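PDB 4H3K: RNA polymerase II subunit A C-terminal domain phosphatase SSU72 from Homo sapiens, which removes phosphate from phosphoserine and phosphothreonine in the C-terminal domain of RNA polymerase II, with roles in RNA processing, polyadenylation and transcription termination. Local coordinates for residues N99-L102 with H103-R107; C176-C179 with Q180-H184; N190-D193 with E194-E198. The protein carries 1 engineered substitution. One frame throughout, in Å; residues are numbered along the deposited sequence.

Each contact is local, closing nothing longer than a helical turn, and the three follow in series without nesting or crossing. Contact 1 starts helix 101-109 just after helix 81-98; Ile101 and Leu102 pack on that helix, while Met104 and Leu105 lean on the loop at Gln36. The chain then supplies strands 127-130 and 153-159 of the main mixed sheet, with helix 133-145 between them, before contact 2 falls near the end of helix 165-184. A short connection leads to contact 3 in helix 188-203. Contacts 2 and 3 meet directly, Leu178 against Leu196 and Ile182 against Ile192 and Leu195, tying successive helices together. Contact 1 stands apart, its centre about 28 Å from that of contact 2.

Contact 1: residues N99-L102 with H103-R107; sequences NGIL and HMLDR
Gly100 and Met104 are joined by the first main-chain bond of helix 101-109, Met104 N donating to Gly100 O at 2.9 Å, and the start of a helix is a place where the bookkeeping of donors is instructive. Leu105 N reaches Ile101 O and Asp106 N reaches Leu102 O, both also at 2.9 Å. Further back, Asn99 OD1 accepts from Ile101 N at 3.2 Å, an Asx turn in which the donor is tilted 33° from the carbonyl plane. Gly100 itself is the N-cap residue, and its positive phi of 71° turns the chain out of the preceding helix. A backbone bond also ties Leu102 to Tyr96 of helix 81-98. Among the side chains, Ile101 and Leu105 lie side by side, CG2 of the first 4.0 Å from CD1 of the second; chi1 of -65° in Ile101 sets that methyl opposite its own backbone N and on the side of Leu105. The polar ends look elsewhere, Asp106 forming a salt bridge with Arg110 and Arg107 one with Glu41. The chemistry thus implies a helix start secured by a side-chain amide oxygen, with one apolar flank turned inward.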
ATOM      1  N   ASN B  99      26.269  -9.153 -29.916  1.00 50.23           N
ATOM      2  CA  ASN B  99      25.848  -8.176 -28.927  1.00 48.58           C
ATOM      3  C   ASN B  99      25.122  -8.781 -27.717  1.00 47.29           C
ATOM      4  O   ASN B  99      24.419  -8.059 -27.001  1.00 47.52           O
ATOM      5  CB  ASN B  99      25.000  -7.096 -29.598  1.00 48.53           C
ATOM      6  CG  ASN B  99      23.699  -7.634 -30.145  1.00 45.95           C
ATOM      7  OD1 ASN B  99      23.293  -8.758 -29.851  1.00 42.31           O
ATOM      8  ND2 ASN B  99      23.032  -6.824 -30.934  1.00 45.01           N
ATOM      9  N   GLY B 100      25.268 -10.099 -27.521  1.00 46.27           N
ATOM     10  CA  GLY B 100      24.752 -10.822 -26.343  1.00 45.09           C
ATOM     11  C   GLY B 100      23.240 -10.976 -26.262  1.00 43.62           C
ATOM     12  O   GLY B 100      22.720 -11.550 -25.292  1.00 42.95           O
ATOM     13  N   ILE B 101      22.528 -10.476 -27.278  1.00 42.38           N
ATOM     14  CA  ILE B 101      21.071 -10.463 -27.233  1.00 40.82           C
ATOM     15  C   ILE B 101      20.446 -11.860 -27.320  1.00 40.94           C
ATOM     16  O   ILE B 101      19.459 -12.145 -26.639  1.00 40.23           O
ATOM     17  CB  ILE B 101      20.458  -9.483 -28.256  1.00 40.91           C
ATOM     18  CG1 ILE B 101      20.844  -8.058 -27.888  1.00 40.84           C
ATOM     19  CG2 ILE B 101      18.950  -9.620 -28.309  1.00 39.39           C
ATOM     20  CD1 ILE B 101      20.396  -7.043 -28.872  1.00 46.90           C
ATOM     21  N   LEU B 102      21.020 -12.748 -28.125  1.00 41.08           N
ATOM     22  CA  LEU B 102      20.493 -14.127 -28.175  1.00 41.40           C
ATOM     23  C   LEU B 102      20.689 -14.841 -26.839  1.00 40.40           C
ATOM     24  O   LEU B 102      19.790 -15.531 -26.349  1.00 39.87           O
ATOM     25  CB  LEU B 102      21.080 -14.949 -29.353  1.00 42.44           C
ATOM     26  CG  LEU B 102      20.667 -14.501 -30.770  1.00 42.22           C
ATOM     27  CD1 LEU B 102      21.315 -15.408 -31.830  1.00 44.56           C
ATOM     28  CD2 LEU B 102      19.135 -14.403 -31.008  1.00 41.68           C
ATOM     29  N   HIS B 103      21.863 -14.659 -26.257  1.00 40.92           N
ATOM     30  CA  HIS B 103      22.169 -15.207 -24.933  1.00 41.24           C
ATOM     31  C   HIS B 103      21.214 -14.643 -23.864  1.00 39.92           C
ATOM     32  O   HIS B 103      20.693 -15.399 -23.047  1.00 40.63           O
ATOM     33  CB  HIS B 103      23.642 -14.956 -24.565  1.00 41.85           C
ATOM     34  CG  HIS B 103      24.061 -15.578 -23.260  1.00 45.34           C
ATOM     35  ND1 HIS B 103      23.663 -15.082 -22.036  1.00 47.40           N
ATOM     36  CD2 HIS B 103      24.847 -16.649 -22.989  1.00 49.66           C
ATOM     37  CE1 HIS B 103      24.174 -15.824 -21.070  1.00 47.50           C
ATOM     38  NE2 HIS B 103      24.898 -16.779 -21.619  1.00 49.79           N
ATOM     39  N   MET B 104      20.979 -13.324 -23.886  1.00 39.23           N
ATOM     40  CA  MET B 104      20.034 -12.670 -22.956  1.00 37.36           C
ATOM     41  C   MET B 104      18.631 -13.257 -23.102  1.00 37.01           C
ATOM     42  O   MET B 104      17.996 -13.605 -22.109  1.00 35.78           O
ATOM     43  CB  MET B 104      19.984 -11.169 -23.211  1.00 37.14           C
ATOM     44  CG  MET B 104      19.152 -10.376 -22.184  1.00 35.40           C
ATOM     45  SD  MET B 104      19.024  -8.677 -22.754  1.00 35.70           S
ATOM     46  CE  MET B 104      17.786  -8.795 -24.055  1.00 31.30           C
ATOM     47  N   LEU B 105      18.164 -13.376 -24.347  1.00 36.54           N
ATOM     48  CA  LEU B 105      16.845 -13.948 -24.620  1.00 36.96           C
ATOM     49  C   LEU B 105      16.696 -15.386 -24.131  1.00 37.75           C
ATOM     50  O   LEU B 105      15.673 -15.753 -23.558  1.00 36.83           O
ATOM     51  CB  LEU B 105      16.474 -13.820 -26.106  1.00 37.17           C
ATOM     52  CG  LEU B 105      16.080 -12.410 -26.572  1.00 35.20           C
ATOM     53  CD1 LEU B 105      15.994 -12.311 -28.113  1.00 35.22           C
ATOM     54  CD2 LEU B 105      14.774 -11.906 -25.927  1.00 31.79           C
ATOM     55  N   ASP B 106      17.737 -16.186 -24.361  1.00 39.89           N
ATOM     56  CA  ASP B 106      17.817 -17.557 -23.863  1.00 40.74           C
ATOM     57  C   ASP B 106      17.788 -17.607 -22.343  1.00 39.64           C
ATOM     58  O   ASP B 106      17.058 -18.411 -21.762  1.00 40.01           O
ATOM     59  CB  ASP B 106      19.096 -18.219 -24.374  1.00 42.46           C
ATOM     60  CG  ASP B 106      19.199 -19.663 -23.964  1.00 46.12           C
ATOM     61  OD1 ASP B 106      18.361 -20.465 -24.417  1.00 49.10           O
ATOM     62  OD2 ASP B 106      20.113 -19.995 -23.182  1.00 49.07           O
ATOM     63  N   ARG B 107      18.577 -16.757 -21.695  1.00 38.36           N
ATOM     64  CA  ARG B 107      18.519 -16.624 -20.218  1.00 37.21           C
ATOM     65  C   ARG B 107      17.071 -16.312 -19.764  1.00 36.25           C
ATOM     66  O   ARG B 107      16.546 -16.919 -18.803  1.00 34.97           O
ATOM     67  CB  ARG B 107      19.498 -15.526 -19.753  1.00 36.89           C
ATOM     68  CG  ARG B 107      19.720 -15.368 -18.253  1.00 36.61           C
ATOM     69  CD  ARG B 107      18.580 -14.598 -17.526  1.00 32.10           C
ATOM     70  NE  ARG B 107      18.242 -13.306 -18.130  1.00 32.53           N
ATOM     71  CZ  ARG B 107      19.027 -12.233 -18.128  1.00 31.84           C
ATOM     72  NH1 ARG B 107      20.217 -12.263 -17.525  1.00 33.96           N
ATOM     73  NH2 ARG B 107      18.607 -11.118 -18.711  1.00 32.00           N
TER

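Contact 2: residues C176-C179 with Q180-H184; sequences CELC and QCIQH
Four consecutive main-chain bonds carry the chain from 176-179 into 180-184 as regular alpha-helix: Gln180 N to Cys176 O, Cys181 N to Glu177 O, Ile182 N to Leu178 O and Gln183 N to Cys179 O, all between 2.9 and 3.0 Å. They are close to linear, the last reaching 174° at the hydrogen, and the Ile182 donor approaches nearly along the C=O axis of Leu178. The principal side-chain meeting is that of Leu178 and Ile182, which cross obliquely. CD1 of Ile182 rests 3.8 Å from CG of Leu178 and 3.9 Å from its CD1, a placement that follows from the Leu178 torsions: chi1 of 177° carries CG away from the backbone N and along the helix toward the next turn. Gln180 keeps its CB tight over the previous turn, 3.3 Å from Cys176 O, before its chain bends at chi2. The three cysteines are not linked to one another; even the nearest pair, Cys176 SG and Cys179 SG, stands 7.0 Å apart. Cys179 and Ile182 press on Leu127 of strand 127-130, Leu178 and Cys179 on Leu129, while Leu178 and Cys181 touch Phe199 of helix 188-203. With the four carbonyls of 176-179 bonded within the helix, its apolar face can pack on strand 127-130 and helix 188-203.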
ATOM      1  N   CYS B 176      20.613  -6.679  -5.203  1.00 26.79           N
ATOM      2  CA  CYS B 176      20.731  -7.851  -4.329  1.00 27.45           C
ATOM      3  C   CYS B 176      21.311  -7.444  -2.968  1.00 26.90           C
ATOM      4  O   CYS B 176      20.802  -7.863  -1.917  1.00 26.08           O
ATOM      5  CB  CYS B 176      21.589  -8.959  -4.977  1.00 28.77           C
ATOM      6  SG  CYS B 176      21.642 -10.477  -3.955  1.00 34.70           S
ATOM      7  N   GLU B 177      22.354  -6.610  -2.983  1.00 26.59           N
ATOM      8  CA  GLU B 177      22.943  -6.105  -1.728  1.00 29.04           C
ATOM      9  C   GLU B 177      21.929  -5.331  -0.892  1.00 27.29           C
ATOM     10  O   GLU B 177      21.781  -5.577   0.322  1.00 26.95           O
ATOM     11  CB  GLU B 177      24.207  -5.276  -2.003  1.00 30.58           C
ATOM     12  CG  GLU B 177      25.232  -5.429  -0.927  1.00 37.53           C
ATOM     13  CD  GLU B 177      26.464  -4.588  -1.140  1.00 45.56           C
ATOM     14  OE1 GLU B 177      26.752  -4.248  -2.322  1.00 45.03           O
ATOM     15  OE2 GLU B 177      27.148  -4.317  -0.111  1.00 49.53           O
ATOM     16  N   LEU B 178      21.180  -4.447  -1.545  1.00 26.20           N
ATOM     17  CA  LEU B 178      20.130  -3.713  -0.861  1.00 26.05           C
ATOM     18  C   LEU B 178      19.063  -4.638  -0.271  1.00 25.39           C
ATOM     19  O   LEU B 178      18.697  -4.498   0.887  1.00 26.04           O
ATOM     20  CB  LEU B 178      19.514  -2.664  -1.788  1.00 26.01           C
ATOM     21  CG  LEU B 178      18.347  -1.881  -1.175  1.00 28.17           C
ATOM     22  CD1 LEU B 178      18.819  -1.036   0.028  1.00 30.70           C
ATOM     23  CD2 LEU B 178      17.648  -1.010  -2.216  1.00 29.24           C
ATOM     24  N   CYS B 179      18.603  -5.611  -1.040  1.00 25.06           N
ATOM     25  CA  CYS B 179      17.559  -6.514  -0.568  1.00 26.12           C
ATOM     26  C   CYS B 179      18.060  -7.352   0.597  1.00 27.16           C
ATOM     27  O   CYS B 179      17.345  -7.594   1.551  1.00 27.91           O
ATOM     28  CB  CYS B 179      17.046  -7.400  -1.705  1.00 25.67           C
ATOM     29  SG  CYS B 179      16.028  -6.406  -2.838  1.00 28.36           S
ATOM     30  N   GLN B 180      19.308  -7.759   0.524  1.00 28.41           N
ATOM     31  CA  GLN B 180      19.975  -8.431   1.633  1.00 31.68           C
ATOM     32  C   GLN B 180      19.983  -7.629   2.926  1.00 31.98           C
ATOM     33  O   GLN B 180      19.613  -8.144   4.000  1.00 32.55           O
ATOM     34  CB  GLN B 180      21.403  -8.748   1.209  1.00 32.50           C
ATOM     35  CG  GLN B 180      21.910  -9.900   1.925  1.00 42.02           C
ATOM     36  CD  GLN B 180      21.090 -11.112   1.586  1.00 48.64           C
ATOM     37  OE1 GLN B 180      20.771 -11.331   0.414  1.00 50.34           O
ATOM     38  NE2 GLN B 180      20.734 -11.902   2.603  1.00 48.90           N
ATOM     39  N   CYS B 181      20.402  -6.369   2.835  1.00 32.70           N
ATOM     40  CA  CYS B 181      20.370  -5.487   3.990  1.00 35.04           C
ATOM     41  C   CYS B 181      18.991  -5.396   4.565  1.00 34.98           C
ATOM     42  O   CYS B 181      18.815  -5.607   5.759  1.00 36.10           O
ATOM     43  CB  CYS B 181      20.780  -4.080   3.629  1.00 35.05           C
ATOM     44  SG  CYS B 181      22.423  -3.963   3.464  1.00 41.77           S
ATOM     45  N   ILE B 182      18.016  -5.092   3.710  1.00 34.87           N
ATOM     46  CA  ILE B 182      16.629  -4.921   4.155  1.00 36.24           C
ATOM     47  C   ILE B 182      16.146  -6.158   4.901  1.00 38.45           C
ATOM     48  O   ILE B 182      15.640  -6.049   6.027  1.00 40.27           O
ATOM     49  CB  ILE B 182      15.695  -4.509   2.990  1.00 35.52           C
ATOM     50  CG1 ILE B 182      15.972  -3.050   2.621  1.00 33.65           C
ATOM     51  CG2 ILE B 182      14.234  -4.709   3.369  1.00 36.54           C
ATOM     52  CD1 ILE B 182      15.448  -2.648   1.234  1.00 34.28           C
ATOM     53  N   GLN B 183      16.343  -7.334   4.308  1.00 40.06           N
ATOM     54  CA  GLN B 183      16.073  -8.603   5.000  1.00 42.14           C
ATOM     55  C   GLN B 183      16.732  -8.802   6.362  1.00 42.24           C
ATOM     56  O   GLN B 183      16.191  -9.524   7.191  1.00 43.31           O
ATOM     57  CB  GLN B 183      16.409  -9.794   4.101  1.00 43.33           C
ATOM     58  CG  GLN B 183      15.268 -10.112   3.174  1.00 47.39           C
ATOM     59  CD  GLN B 183      14.612 -11.436   3.501  1.00 49.54           C
ATOM     60  OE1 GLN B 183      13.623 -11.505   4.238  1.00 52.70           O
ATOM     61  NE2 GLN B 183      15.173 -12.498   2.964  1.00 53.07           N
ATOM     62  N   HIS B 184      17.899  -8.207   6.588  1.00 41.56           N
ATOM     63  CA  HIS B 184      18.568  -8.327   7.887  1.00 41.32           C
ATOM     64  C   HIS B 184      18.061  -7.304   8.899  1.00 40.86           C
ATOM     65  O   HIS B 184      18.364  -7.397  10.091  1.00 40.61           O
ATOM     66  CB  HIS B 184      20.078  -8.160   7.743  1.00 41.57           C
ATOM     67  CG  HIS B 184      20.762  -9.376   7.223  1.00 43.42           C
ATOM     68  ND1 HIS B 184      21.084 -10.448   8.027  1.00 45.59           N
ATOM     69  CD2 HIS B 184      21.198  -9.689   5.980  1.00 41.71           C
ATOM     70  CE1 HIS B 184      21.676 -11.376   7.293  1.00 47.18           C
ATOM     71  NE2 HIS B 184      21.741 -10.944   6.045  1.00 41.65           N
TER

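Contact 3: residues N190-D193 with E194-E198; sequences NEID and ELLQE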
ATOM      1  N   ASN B 190      10.945   1.223   9.338  1.00 23.44           N
ATOM      2  CA  ASN B 190      11.615   2.177  10.212  1.00 24.49           C
ATOM      3  C   ASN B 190      13.100   2.419   9.852  1.00 24.18           C
ATOM      4  O   ASN B 190      13.645   3.494  10.162  1.00 23.56           O
ATOM      5  CB  ASN B 190      11.492   1.734  11.670  1.00 23.21           C
ATOM      6  CG  ASN B 190      11.842   2.844  12.651  1.00 25.95           C
ATOM      7  OD1 ASN B 190      12.661   2.656  13.584  1.00 28.64           O
ATOM      8  ND2 ASN B 190      11.231   3.980  12.472  1.00 18.79           N
ATOM      9  N   GLU B 191      13.729   1.458   9.174  1.00 24.22           N
ATOM     10  CA  GLU B 191      15.173   1.562   8.873  1.00 25.02           C
ATOM     11  C   GLU B 191      15.567   1.760   7.399  1.00 24.25           C
ATOM     12  O   GLU B 191      16.750   2.041   7.081  1.00 24.67           O
ATOM     13  CB  GLU B 191      15.897   0.313   9.387  1.00 25.82           C
ATOM     14  CG  GLU B 191      15.782   0.106  10.903  1.00 31.59           C
ATOM     15  CD  GLU B 191      16.287  -1.275  11.309  1.00 38.77           C
ATOM     16  OE1 GLU B 191      17.229  -1.784  10.625  1.00 40.24           O
ATOM     17  OE2 GLU B 191      15.725  -1.852  12.279  1.00 41.87           O
ATOM     18  N   ILE B 192      14.609   1.591   6.496  1.00 23.81           N
ATOM     19  CA  ILE B 192      14.904   1.590   5.060  1.00 22.37           C
ATOM     20  C   ILE B 192      15.500   2.926   4.616  1.00 22.43           C
ATOM     21  O   ILE B 192      16.456   2.963   3.841  1.00 22.13           O
ATOM     22  CB  ILE B 192      13.657   1.220   4.206  1.00 23.10           C
ATOM     23  CG1 ILE B 192      14.062   1.064   2.730  1.00 22.74           C
ATOM     24  CG2 ILE B 192      12.482   2.251   4.425  1.00 22.33           C
ATOM     25  CD1 ILE B 192      12.972   0.486   1.802  1.00 26.96           C
ATOM     26  N   ASP B 193      14.981   4.036   5.116  1.00 21.74           N
ATOM     27  CA  ASP B 193      15.575   5.330   4.659  1.00 23.06           C
ATOM     28  C   ASP B 193      17.034   5.521   5.102  1.00 23.24           C
ATOM     29  O   ASP B 193      17.892   5.926   4.314  1.00 22.71           O
ATOM     30  CB  ASP B 193      14.697   6.503   5.053  1.00 23.29           C
ATOM     31  CG  ASP B 193      13.488   6.607   4.148  1.00 25.17           C
ATOM     32  OD1 ASP B 193      13.663   6.995   2.946  1.00 25.19           O
ATOM     33  OD2 ASP B 193      12.392   6.219   4.613  1.00 24.93           O
ATOM     34  N   GLU B 194      17.319   5.183   6.351  1.00 24.10           N
ATOM     35  CA  GLU B 194      18.723   5.189   6.835  1.00 25.70           C
ATOM     36  C   GLU B 194      19.625   4.246   5.973  1.00 25.60           C
ATOM     37  O   GLU B 194      20.738   4.612   5.524  1.00 25.71           O
ATOM     38  CB  GLU B 194      18.753   4.801   8.317  1.00 25.57           C
ATOM     39  CG  GLU B 194      20.142   5.035   8.917  1.00 34.19           C
ATOM     40  CD  GLU B 194      20.350   4.337  10.259  1.00 41.86           C
ATOM     41  OE1 GLU B 194      21.536   4.218  10.645  1.00 44.37           O
ATOM     42  OE2 GLU B 194      19.343   3.912  10.908  1.00 43.54           O
ATOM     43  N   LEU B 195      19.136   3.033   5.721  1.00 25.37           N
ATOM     44  CA  LEU B 195      19.811   2.120   4.801  1.00 25.78           C
ATOM     45  C   LEU B 195      20.045   2.693   3.395  1.00 25.04           C
ATOM     46  O   LEU B 195      21.143   2.582   2.849  1.00 24.40           O
ATOM     47  CB  LEU B 195      19.036   0.810   4.678  1.00 27.01           C
ATOM     48  CG  LEU B 195      19.098  -0.125   5.904  1.00 31.54           C
ATOM     49  CD1 LEU B 195      18.206  -1.347   5.605  1.00 35.41           C
ATOM     50  CD2 LEU B 195      20.552  -0.572   6.299  1.00 36.60           C
ATOM     51  N   LEU B 196      19.016   3.291   2.798  1.00 23.28           N
ATOM     52  CA  LEU B 196      19.176   3.879   1.484  1.00 23.28           C
ATOM     53  C   LEU B 196      20.202   5.006   1.504  1.00 24.34           C
ATOM     54  O   LEU B 196      20.992   5.127   0.573  1.00 25.48           O
ATOM     55  CB  LEU B 196      17.826   4.396   0.938  1.00 22.83           C
ATOM     56  CG  LEU B 196      16.759   3.351   0.690  1.00 22.40           C
ATOM     57  CD1 LEU B 196      15.414   3.986   0.195  1.00 20.37           C
ATOM     58  CD2 LEU B 196      17.265   2.317  -0.334  1.00 24.97           C
ATOM     59  N   GLN B 197      20.190   5.824   2.556  1.00 25.28           N
ATOM     60  CA  GLN B 197      21.179   6.913   2.703  1.00 27.02           C
ATOM     61  C   GLN B 197      22.624   6.372   2.791  1.00 27.59           C
ATOM     62  O   GLN B 197      23.490   6.876   2.120  1.00 27.77           O
ATOM     63  CB  GLN B 197      20.855   7.842   3.882  1.00 27.21           C
ATOM     64  CG  GLN B 197      19.626   8.759   3.647  1.00 29.05           C
ATOM     65  CD  GLN B 197      19.830   9.769   2.502  1.00 33.07           C
ATOM     66  OE1 GLN B 197      19.092   9.768   1.510  1.00 36.42           O
ATOM     67  NE2 GLN B 197      20.816  10.626   2.642  1.00 33.69           N
ATOM     68  N   GLU B 198      22.863   5.341   3.605  1.00 29.21           N
ATOM     69  CA  GLU B 198      24.153   4.607   3.581  1.00 31.28           C
ATOM     70  C   GLU B 198      24.529   4.107   2.174  1.00 30.51           C
ATOM     71  O   GLU B 198      25.668   4.274   1.737  1.00 31.15           O
ATOM     72  CB  GLU B 198      24.138   3.417   4.538  1.00 31.03           C
ATOM     73  CG  GLU B 198      24.210   3.734   5.988  1.00 39.85           C
ATOM     74  CD  GLU B 198      24.452   2.471   6.823  1.00 49.36           C
ATOM     75  OE1 GLU B 198      25.439   1.740   6.521  1.00 53.28           O
ATOM     76  OE2 GLU B 198      23.653   2.214   7.772  1.00 53.01           O
TER
HETATM   77  O   HOH W   1      15.196   5.118   8.388  1.00 23.47           O
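The backbone from Glu191 to Gln197 is helical, with Leu195 N on Glu191 O, Leu196 N on Ile192 O and Gln197 N on Asp193 O at 2.8 to 2.9 Å, but one residue earlier, where Asn190 O and Glu194 N stand 5.6 Å apart, a water bridges them, donating to Asn190 O and accepting from Glu194 N at 2.9 Å each. On the buried flank, Ile192 and Leu196 run side by side in the same direction, Ile192 CG1 lying 4.1 Å from both CG and CD1 of Leu196. The chi1 of -64° in Leu196 swings its CG back over the preceding turn, 3.2 Å from Ile192 O. Leu196 also packs on Leu178 of helix 165-184 and Val157 of strand 153-159, so an alanine here would probably leave a gap between Ile192, Leu178 and Val157. Asp193 and Gln197 lie near apolar side chains of another protein chain. The chemistry is that of an amphipathic helix: solvent repairs a break in the main-chain bonding, while branched aliphatic groups hold the inner face against sheet and helix.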